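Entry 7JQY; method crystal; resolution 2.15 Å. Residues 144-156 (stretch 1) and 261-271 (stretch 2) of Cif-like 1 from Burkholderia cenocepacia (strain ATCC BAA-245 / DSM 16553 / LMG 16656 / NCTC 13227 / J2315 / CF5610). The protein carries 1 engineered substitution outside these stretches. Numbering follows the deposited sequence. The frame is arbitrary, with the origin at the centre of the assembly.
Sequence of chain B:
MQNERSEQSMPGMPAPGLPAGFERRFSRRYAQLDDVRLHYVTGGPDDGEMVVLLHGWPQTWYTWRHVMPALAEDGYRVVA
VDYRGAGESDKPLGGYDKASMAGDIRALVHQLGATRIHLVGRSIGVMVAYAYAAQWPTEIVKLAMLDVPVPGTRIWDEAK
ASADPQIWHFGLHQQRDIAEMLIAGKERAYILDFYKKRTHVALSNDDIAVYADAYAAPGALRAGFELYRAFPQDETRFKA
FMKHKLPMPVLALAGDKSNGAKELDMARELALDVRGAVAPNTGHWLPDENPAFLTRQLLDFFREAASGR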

# COMPACT_ATOMS: atom_id res chain seq x y z
N ALA B 144 -0.09 -36.16 28.09
CA ALA B 144 -0.99 -36.39 26.97
C ALA B 144 -0.42 -35.72 25.72
O ALA B 144 -0.09 -34.53 25.75
N MET B 145 -0.33 -36.49 24.64
CA MET B 145 0.34 -36.05 23.42
C MET B 145 -0.66 -36.01 22.27
O MET B 145 -1.23 -37.04 21.91
N LEU B 146 -0.83 -34.83 21.66
CA LEU B 146 -1.89 -34.61 20.69
C LEU B 146 -1.34 -34.25 19.31
O LEU B 146 -0.43 -33.42 19.19
N ASP B 147 -1.91 -34.89 18.29
CA ASP B 147 -1.97 -34.39 16.91
C ASP B 147 -0.68 -34.49 16.09
O ASP B 147 -0.76 -34.75 14.88
N VAL B 148 0.48 -34.26 16.69
CA VAL B 148 1.72 -34.10 15.93
C VAL B 148 2.80 -35.02 16.48
O VAL B 148 2.91 -35.18 17.71
N PRO B 149 3.61 -35.65 15.63
CA PRO B 149 4.78 -36.39 16.13
C PRO B 149 5.91 -35.45 16.53
O PRO B 149 6.06 -34.35 15.98
N VAL B 150 6.75 -35.91 17.46
CA VAL B 150 7.85 -35.07 17.94
C VAL B 150 9.12 -35.44 17.17
O VAL B 150 9.21 -36.55 16.63
N PRO B 151 10.08 -34.53 17.05
CA PRO B 151 11.32 -34.86 16.34
C PRO B 151 12.05 -36.04 16.98
O PRO B 151 11.94 -36.29 18.19
N GLY B 152 12.79 -36.78 16.15
CA GLY B 152 13.54 -37.93 16.57
C GLY B 152 12.83 -39.25 16.36
O GLY B 152 13.50 -40.28 16.23
N THR B 153 11.50 -39.25 16.33
CA THR B 153 10.79 -40.49 16.11
C THR B 153 10.84 -40.87 14.63
O THR B 153 11.13 -40.04 13.76
N ARG B 154 10.54 -42.14 14.33
CA ARG B 154 10.57 -42.53 12.93
C ARG B 154 9.35 -42.02 12.19
O ARG B 154 9.43 -41.71 11.00
N ILE B 155 8.24 -41.82 12.90
CA ILE B 155 7.10 -41.14 12.29
C ILE B 155 7.53 -39.75 11.83
O ILE B 155 7.16 -39.29 10.74
N TRP B 156 8.34 -39.07 12.64
CA TRP B 156 8.87 -37.77 12.25
C TRP B 156 9.83 -37.90 11.07
O TRP B 156 9.75 -37.14 10.10
N ALA B 261 -3.72 -42.79 13.97
CA ALA B 261 -3.04 -43.82 14.74
C ALA B 261 -1.54 -43.61 14.80
O ALA B 261 -0.88 -44.24 15.64
N LYS B 262 -0.97 -42.76 13.94
CA LYS B 262 0.48 -42.57 13.97
C LYS B 262 0.94 -41.75 15.17
O LYS B 262 2.14 -41.78 15.50
N GLU B 263 0.04 -41.05 15.85
CA GLU B 263 0.40 -40.44 17.13
C GLU B 263 0.64 -41.52 18.16
O GLU B 263 1.50 -41.39 19.04
N LEU B 264 -0.11 -42.60 18.01
CA LEU B 264 -0.09 -43.71 18.93
C LEU B 264 1.19 -44.52 18.74
O LEU B 264 1.85 -44.90 19.71
N ASP B 265 1.58 -44.74 17.47
CA ASP B 265 2.87 -45.35 17.14
C ASP B 265 4.03 -44.46 17.57
O ASP B 265 5.03 -44.95 18.12
N MET B 266 3.93 -43.16 17.32
CA MET B 266 5.01 -42.24 17.66
C MET B 266 5.27 -42.25 19.16
O MET B 266 6.42 -42.24 19.60
N ALA B 267 4.20 -42.28 19.96
CA ALA B 267 4.36 -42.23 21.41
C ALA B 267 5.01 -43.50 21.95
O ALA B 267 5.70 -43.45 22.98
N ARG B 268 4.79 -44.64 21.29
CA ARG B 268 5.34 -45.89 21.80
C ARG B 268 6.84 -45.99 21.62
O ARG B 268 7.47 -46.81 22.28
N GLU B 269 7.43 -45.14 20.77
CA GLU B 269 8.88 -45.06 20.73
C GLU B 269 9.45 -44.23 21.87
O GLU B 269 10.66 -44.29 22.12
N LEU B 270 8.60 -43.49 22.60
CA LEU B 270 9.06 -42.55 23.61
C LEU B 270 8.79 -42.98 25.03
O LEU B 270 9.47 -42.51 25.95
N ALA B 271 7.81 -43.86 25.25
CA ALA B 271 7.38 -44.19 26.60
C ALA B 271 6.97 -45.66 26.66
O ALA B 271 6.60 -46.26 25.65

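The most unusual feature of this contact is the buried acid group of Glu263, which turns from the helix of stretch 2 into the backbone just beyond the strand of stretch 1. Its CB leaves the backbone sideways, but the t and p settings of chi1 and chi2 bring the end of the side chain nearer, so that Glu263 OE2 lies 2.7 Å from Val148 O. Two oxygens at this distance suggest that the acid group holds a proton and donates it, although the geometry does not settle the matter. The other oxygen of the acid group also sits close to the loop, with Glu263 OE1 3.4 Å from Asp147 C, while the aliphatic part of the side chain lies against the strand end, Glu263 CG being 3.7 Å from Met145 O.

Next to this polar site, Met266 fills the middle of the interface. It points toward stretch 1 with a t, m, m rotamer and meets three parts of the loop. Its CG packs against Pro149 CB at 3.6 Å and approaches Thr153 OG1 to 3.4 Å. Its sulfur accepts a weak hydrogen bond from the backbone, Val150 N to Met266 SD at 3.7 Å, so this largely apolar side chain also serves the amide of a buried residue. Val150, with chi1 in m, adds an apolar contact through CG2, 4.1 Å from the same SD atom.

Farther along stretch 2, Leu270 points toward stretch 1 in an m, t rotamer and bridges strand and loop. Its CD1 touches Met145 CE at 3.6 Å and its CD2 lies 3.6 Å from Thr153 CG2, while Val150 CG2 is 4.0 Å from both CD1 and CD2 of Leu270. Met145 is the strand residue whose side chain enters the contact: chi1 is m and chi2 is t, and chi3, at 97°, lies between wells. Its SD also reaches Ala267 CB at 4.4 Å, whereas the neighbouring Leu146 directs its CB away.

The second polar anchor is at the start of the stretch 1 helix. Glu269 points toward stretch 1, with chi1 off its wells at -26°, and OE2 accepts a hydrogen bond from Arg154 N at 3.0 Å; the bond from Arg154 N to Glu269 OE1, at 3.3 Å, is weak. The carboxylate thereby satisfies a first-turn amide that has no preceding helical turn to supply a carbonyl. Thr153 caps the same end from within its own stretch: in the p rotamer, its OG1 accepts from Trp156 N at 3.2 Å and donates to Val150 O at 3.0 Å, tying the cap to the type II turn from Val150 to Thr153.

Ile155 completes the packing from this helix. Pointing toward stretch 2 with both chi angles in m, it places CG1 3.9 Å from Met266 CB and CD1 4.2 Å from Asp265 CB. Its CG2 lies 4.1 Å from Lys262 CB, but the end of that lysine leads away from stretch 1.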

# COMPACT_ATOMS: atom_id res chain seq x y z
CB ALA B 144 -2.40 -35.86 27.25
CB MET B 145 1.51 -36.98 23.10
CG MET B 145 2.55 -37.04 24.22
SD MET B 145 3.98 -38.07 23.82
CE MET B 145 5.13 -36.82 23.25
CB LEU B 146 -2.84 -33.48 21.14
CG LEU B 146 -3.46 -33.46 22.54
CD1 LEU B 146 -4.55 -32.38 22.58
CD2 LEU B 146 -4.03 -34.80 22.93
CB ASP B 147 -2.45 -32.93 16.92
CG ASP B 147 -3.87 -32.80 17.44
OD1 ASP B 147 -4.67 -33.72 17.20
OD2 ASP B 147 -4.20 -31.79 18.11
CB VAL B 148 2.17 -32.63 15.96
CG1 VAL B 148 3.50 -32.43 15.22
CG2 VAL B 148 1.10 -31.73 15.37
CB PRO B 149 5.20 -37.25 14.94
CG PRO B 149 4.75 -36.42 13.75
CD PRO B 149 3.46 -35.79 14.17
CB VAL B 150 8.07 -35.20 19.46
CG1 VAL B 150 6.75 -35.01 20.20
CG2 VAL B 150 8.71 -36.52 19.82
CB PRO B 151 12.15 -33.58 16.44
CG PRO B 151 11.13 -32.48 16.68
CD PRO B 151 10.04 -33.12 17.48
CB THR B 153 9.33 -40.37 16.59
OG1 THR B 153 8.64 -39.38 15.81
CG2 THR B 153 9.30 -39.98 18.05
CB ARG B 154 10.72 -44.05 12.76
CG ARG B 154 9.93 -44.91 13.72
CD ARG B 154 10.61 -46.26 13.86
NE ARG B 154 9.65 -47.34 14.02
CZ ARG B 154 9.10 -48.01 13.01
NH1 ARG B 154 8.24 -48.99 13.24
NH2 ARG B 154 9.41 -47.69 11.76
CB ILE B 155 5.92 -41.06 13.27
CG1 ILE B 155 5.55 -42.46 13.78
CG2 ILE B 155 4.72 -40.38 12.63
CD1 ILE B 155 4.88 -43.35 12.72
CB TRP B 156 9.56 -37.11 13.45
CG TRP B 156 10.31 -35.85 13.13
CD1 TRP B 156 11.60 -35.75 12.68
CD2 TRP B 156 9.83 -34.50 13.26
NE1 TRP B 156 11.95 -34.43 12.51
CE2 TRP B 156 10.88 -33.65 12.86
CE3 TRP B 156 8.62 -33.94 13.68
CZ2 TRP B 156 10.75 -32.25 12.86
CZ3 TRP B 156 8.49 -32.56 13.68
CH2 TRP B 156 9.55 -31.73 13.27
CB ALA B 261 -3.33 -45.20 14.14
CB LYS B 262 0.94 -41.89 12.68
CG LYS B 262 0.49 -42.60 11.41
CD LYS B 262 0.88 -41.82 10.15
CE LYS B 262 0.17 -42.34 8.91
NZ LYS B 262 -1.26 -41.89 8.80
CB GLU B 263 -0.70 -39.50 17.61
CG GLU B 263 -0.28 -38.57 18.73
CD GLU B 263 0.62 -37.46 18.23
OE1 GLU B 263 0.84 -37.40 17.00
OE2 GLU B 263 1.11 -36.65 19.07
CB LEU B 264 -1.34 -44.51 18.62
CG LEU B 264 -2.65 -44.16 19.33
CD1 LEU B 264 -3.21 -42.84 18.68
CD2 LEU B 264 -3.65 -45.29 19.15
CB ASP B 265 2.96 -45.62 15.64
CG ASP B 265 1.78 -46.41 15.13
OD1 ASP B 265 1.48 -46.32 13.92
OD2 ASP B 265 1.13 -47.11 15.94
CB MET B 266 4.65 -40.83 17.18
CG MET B 266 5.69 -39.78 17.45
SD MET B 266 5.52 -38.99 19.06
CE MET B 266 3.76 -38.66 19.16
CB ALA B 267 3.01 -42.01 22.08
CB ARG B 268 4.66 -47.08 21.12
CG ARG B 268 3.25 -47.33 21.58
CD ARG B 268 2.77 -48.65 21.04
NE ARG B 268 1.42 -48.96 21.48
CZ ARG B 268 0.43 -49.27 20.66
NH1 ARG B 268 0.65 -49.30 19.34
NH2 ARG B 268 -0.77 -49.54 21.14
CB GLU B 269 9.38 -44.45 19.41
CG GLU B 269 8.47 -44.62 18.22
CD GLU B 269 9.00 -43.88 17.00
OE1 GLU B 269 8.18 -43.46 16.15
OE2 GLU B 269 10.23 -43.70 16.91
CB LEU B 270 8.38 -41.18 23.42
CG LEU B 270 8.24 -40.56 22.04
CD1 LEU B 270 7.17 -39.50 22.06
CD2 LEU B 270 9.53 -39.96 21.63
CB ALA B 271 6.22 -43.29 27.05